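Local coordinates for carbohydrate esterase family 2 (CE2) (Chaetomium olivicolor, PDB 4XVH), which probably removes acetyl groups from xylan and related plant polysaccharides, joining an SGNH-type hydrolase domain to a jelly-roll beta-sandwich domain, at residues Val44-Asp49 and Val77-Arg82. Residues are numbered along the deposited sequence; the frame is centred on the assembly and turned at random.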
ATOM      1  N   VAL A  44       1.390 -12.602   6.055  1.00 18.33           N
ATOM      2  CA  VAL A  44       0.777 -12.721   4.758  1.00 19.14           C
ATOM      3  C   VAL A  44      -0.613 -13.260   4.959  1.00 18.68           C
ATOM      4  O   VAL A  44      -0.883 -13.944   5.974  1.00 18.97           O
ATOM      5  CB  VAL A  44       1.564 -13.702   3.814  1.00 18.30           C
ATOM      6  CG1 VAL A  44       3.003 -13.235   3.578  1.00 18.22           C
ATOM      7  CG2 VAL A  44       1.542 -15.118   4.411  1.00 19.74           C
ATOM      8  N   ASP A  45      -1.479 -12.952   3.998  1.00 17.86           N
ATOM      9  CA  ASP A  45      -2.769 -13.619   3.818  1.00 18.92           C
ATOM     10  C   ASP A  45      -2.615 -14.713   2.784  1.00 19.07           C
ATOM     11  O   ASP A  45      -2.112 -14.437   1.690  1.00 19.85           O
ATOM     12  CB  ASP A  45      -3.834 -12.643   3.311  1.00 17.68           C
ATOM     13  CG  ASP A  45      -4.436 -11.791   4.394  1.00 19.16           C
ATOM     14  OD1 ASP A  45      -4.090 -11.965   5.589  1.00 19.33           O
ATOM     15  OD2 ASP A  45      -5.309 -10.963   4.043  1.00 18.84           O
ATOM     16  N   LEU A  46      -3.088 -15.918   3.072  1.00 18.14           N
ATOM     17  CA  LEU A  46      -3.132 -16.964   2.045  1.00 17.31           C
ATOM     18  C   LEU A  46      -4.600 -17.256   1.760  1.00 17.41           C
ATOM     19  O   LEU A  46      -5.342 -17.650   2.685  1.00 17.77           O
ATOM     20  CB  LEU A  46      -2.382 -18.225   2.520  1.00 17.35           C
ATOM     21  CG  LEU A  46      -2.363 -19.391   1.521  1.00 18.95           C
ATOM     22  CD1 LEU A  46      -1.410 -19.084   0.365  1.00 17.56           C
ATOM     23  CD2 LEU A  46      -1.968 -20.671   2.246  1.00 20.57           C
ATOM     24  N   VAL A  47      -5.045 -17.026   0.523  1.00 16.44           N
ATOM     25  CA  VAL A  47      -6.457 -17.180   0.190  1.00 17.52           C
ATOM     26  C   VAL A  47      -6.614 -18.369  -0.761  1.00 20.69           C
ATOM     27  O   VAL A  47      -6.020 -18.395  -1.838  1.00 20.59           O
ATOM     28  CB  VAL A  47      -7.057 -15.901  -0.444  1.00 17.33           C
ATOM     29  CG1 VAL A  47      -8.400 -16.213  -1.087  1.00 16.56           C
ATOM     30  CG2 VAL A  47      -7.202 -14.787   0.635  1.00 15.96           C
ATOM     31  N   ILE A  48      -7.386 -19.362  -0.326  1.00 20.84           N
ATOM     32  CA  ILE A  48      -7.555 -20.598  -1.069  1.00 22.91           C
ATOM     33  C   ILE A  48      -8.981 -20.688  -1.603  1.00 24.15           C
ATOM     34  O   ILE A  48      -9.942 -20.539  -0.821  1.00 23.88           O
ATOM     35  CB  ILE A  48      -7.268 -21.826  -0.166  1.00 24.72           C
ATOM     36  CG1 ILE A  48      -5.921 -21.666   0.530  1.00 24.37           C
ATOM     37  CG2 ILE A  48      -7.306 -23.128  -0.971  1.00 25.51           C
ATOM     38  CD1 ILE A  48      -4.726 -21.673  -0.512  1.00 24.03           C
ATOM     39  N   ASP A  49      -9.130 -20.923  -2.907  1.00 23.72           N
ATOM     40  CA  ASP A  49     -10.465 -21.017  -3.500  1.00 24.86           C
ATOM     41  C   ASP A  49     -11.326 -19.790  -3.177  1.00 24.17           C
ATOM     42  O   ASP A  49     -12.542 -19.896  -2.980  1.00 25.00           O
ATOM     43  CB  ASP A  49     -11.151 -22.304  -3.021  1.00 26.66           C
ATOM     44  CG  ASP A  49     -10.412 -23.545  -3.491  1.00 28.51           C
ATOM     45  OD1 ASP A  49      -9.709 -23.407  -4.512  1.00 28.62           O
ATOM     46  OD2 ASP A  49     -10.522 -24.621  -2.858  1.00 30.10           O
ATOM     47  N   VAL A  77      -4.930 -20.196  -5.623  1.00 22.21           N
ATOM     48  CA  VAL A  77      -4.132 -19.728  -4.502  1.00 21.23           C
ATOM     49  C   VAL A  77      -3.725 -18.278  -4.750  1.00 21.86           C
ATOM     50  O   VAL A  77      -3.168 -17.942  -5.812  1.00 22.24           O
ATOM     51  CB  VAL A  77      -2.870 -20.588  -4.294  1.00 20.72           C
ATOM     52  CG1 VAL A  77      -2.088 -20.084  -3.129  1.00 20.02           C
ATOM     53  CG2 VAL A  77      -3.251 -22.069  -4.089  1.00 21.15           C
ATOM     54  N   VAL A  78      -4.033 -17.424  -3.780  1.00 20.34           N
ATOM     55  CA  VAL A  78      -3.554 -16.033  -3.795  1.00 20.20           C
ATOM     56  C   VAL A  78      -2.862 -15.734  -2.475  1.00 21.79           C
ATOM     57  O   VAL A  78      -3.454 -15.895  -1.398  1.00 23.43           O
ATOM     58  CB  VAL A  78      -4.699 -15.031  -4.027  1.00 19.03           C
ATOM     59  CG1 VAL A  78      -4.198 -13.563  -3.928  1.00 20.06           C
ATOM     60  CG2 VAL A  78      -5.332 -15.278  -5.386  1.00 19.00           C
ATOM     61  N   LEU A  79      -1.591 -15.367  -2.561  1.00 20.45           N
ATOM     62  CA  LEU A  79      -0.798 -14.942  -1.410  1.00 20.97           C
ATOM     63  C   LEU A  79      -0.529 -13.455  -1.470  1.00 19.56           C
ATOM     64  O   LEU A  79      -0.001 -12.969  -2.486  1.00 18.48           O
ATOM     65  CB  LEU A  79       0.554 -15.681  -1.393  1.00 23.91           C
ATOM     66  CG  LEU A  79       1.546 -15.305  -0.285  1.00 25.40           C
ATOM     67  CD1 LEU A  79       1.083 -15.945   1.006  1.00 26.32           C
ATOM     68  CD2 LEU A  79       2.979 -15.773  -0.607  1.00 27.12           C
ATOM     69  N   ARG A  80      -0.818 -12.740  -0.387  1.00 19.26           N
ATOM     70  CA  ARG A  80      -0.484 -11.329  -0.337  1.00 20.02           C
ATOM     71  C   ARG A  80       0.133 -10.881   0.982  1.00 20.95           C
ATOM     72  O   ARG A  80      -0.347 -11.275   2.050  1.00 18.98           O
ATOM     73  CB  ARG A  80      -1.718 -10.512  -0.616  1.00 20.17           C
ATOM     74  CG  ARG A  80      -1.978 -10.385  -2.113  1.00 20.63           C
ATOM     75  CD  ARG A  80      -3.113  -9.497  -2.287  1.00 20.15           C
ATOM     76  NE  ARG A  80      -3.614  -9.359  -3.657  1.00 20.54           N
ATOM     77  CZ  ARG A  80      -3.086  -8.579  -4.597  1.00 20.92           C
ATOM     78  NH1 ARG A  80      -1.948  -7.938  -4.381  1.00 21.45           N
ATOM     79  NH2 ARG A  80      -3.685  -8.474  -5.773  1.00 21.47           N
ATOM     80  N   ARG A  81       1.198 -10.108   0.917  1.00 17.36           N
ATOM     81  CA  ARG A  81       1.838  -9.558   2.076  1.00 18.83           C
ATOM     82  C   ARG A  81       0.918  -8.582   2.779  1.00 18.11           C
ATOM     83  O   ARG A  81       0.440  -7.682   2.197  1.00 18.13           O
ATOM     84  CB  ARG A  81       3.073  -8.774   1.684  1.00 20.67           C
ATOM     85  CG  ARG A  81       4.389  -9.330   2.112  1.00 22.75           C
ATOM     86  CD  ARG A  81       5.505  -8.595   1.429  1.00 22.72           C
ATOM     87  NE  ARG A  81       6.201  -7.558   2.148  1.00 22.50           N
ATOM     88  CZ  ARG A  81       6.850  -7.715   3.276  1.00 22.74           C
ATOM     89  NH1 ARG A  81       6.778  -8.834   3.918  1.00 22.72           N
ATOM     90  NH2 ARG A  81       7.502  -6.727   3.788  1.00 22.92           N
ATOM     91  N   ARG A  82       0.790  -8.737   4.067  1.00 16.33           N
ATOM     92  CA  ARG A  82       0.021  -7.807   4.888  1.00 15.57           C
ATOM     93  C   ARG A  82       0.885  -6.625   5.357  1.00 17.46           C
ATOM     94  O   ARG A  82       0.361  -5.544   5.662  1.00 15.83           O
ATOM     95  CB  ARG A  82      -0.514  -8.529   6.143  1.00 16.14           C
ATOM     96  CG  ARG A  82      -1.523  -9.632   5.871  1.00 16.26           C
ATOM     97  CD  ARG A  82      -1.573 -10.614   7.018  1.00 17.60           C
ATOM     98  NE  ARG A  82      -1.951 -10.016   8.300  1.00 17.06           N
ATOM     99  CZ  ARG A  82      -3.215  -9.801   8.696  1.00 19.41           C
ATOM    100  NH1 ARG A  82      -4.247 -10.136   7.923  1.00 17.15           N
ATOM    101  NH2 ARG A  82      -3.458  -9.275   9.902  1.00 20.08           N
TER
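Asp45 with Arg80, and Val47 with Val78, form hydrogen-bonded pairs between antiparallel strands 44-48 and 73-81 in the N-terminal beta-sandwich domain. Each closes a ring of two nearly straight backbone bonds, among them Asp45 N to Arg80 O (2.8 Å) and Val47 N to Val78 O (2.7 Å). Val44, Leu46, Ile48, Val77 and Leu79 share one face, where apolar branches suit a buried layer, as expected inside a jelly roll. There Leu79 CD1 presses on Val44 CG2 at 3.5 Å, and Leu46 and Val77 cross obliquely, Leu46 CD1 lying 3.7 Å from Val77 CG1. Ile48 lies beside Val77, pointing the same way; Phe24 and Phe26 also pack on that valine. On the other face, partly exposed Val47 and Val78 are beta-branched, as suits extended strands, and Asp45 supplies a carboxylate for Arg82. Past its strand, Arg82 bends at chi3 (60°) and crosses Asp45 at about a right angle. Its NH1 donates to the syn side of Asp45 OD1 at 3.0 Å, a salt bridge. Arginine suits this buried place because one planar cation offers several N-H groups: NH2 makes a salt bridge with Asp126 and hydrogen-bonds Ala136 O, tying the strands to the GDSL-like esterase region.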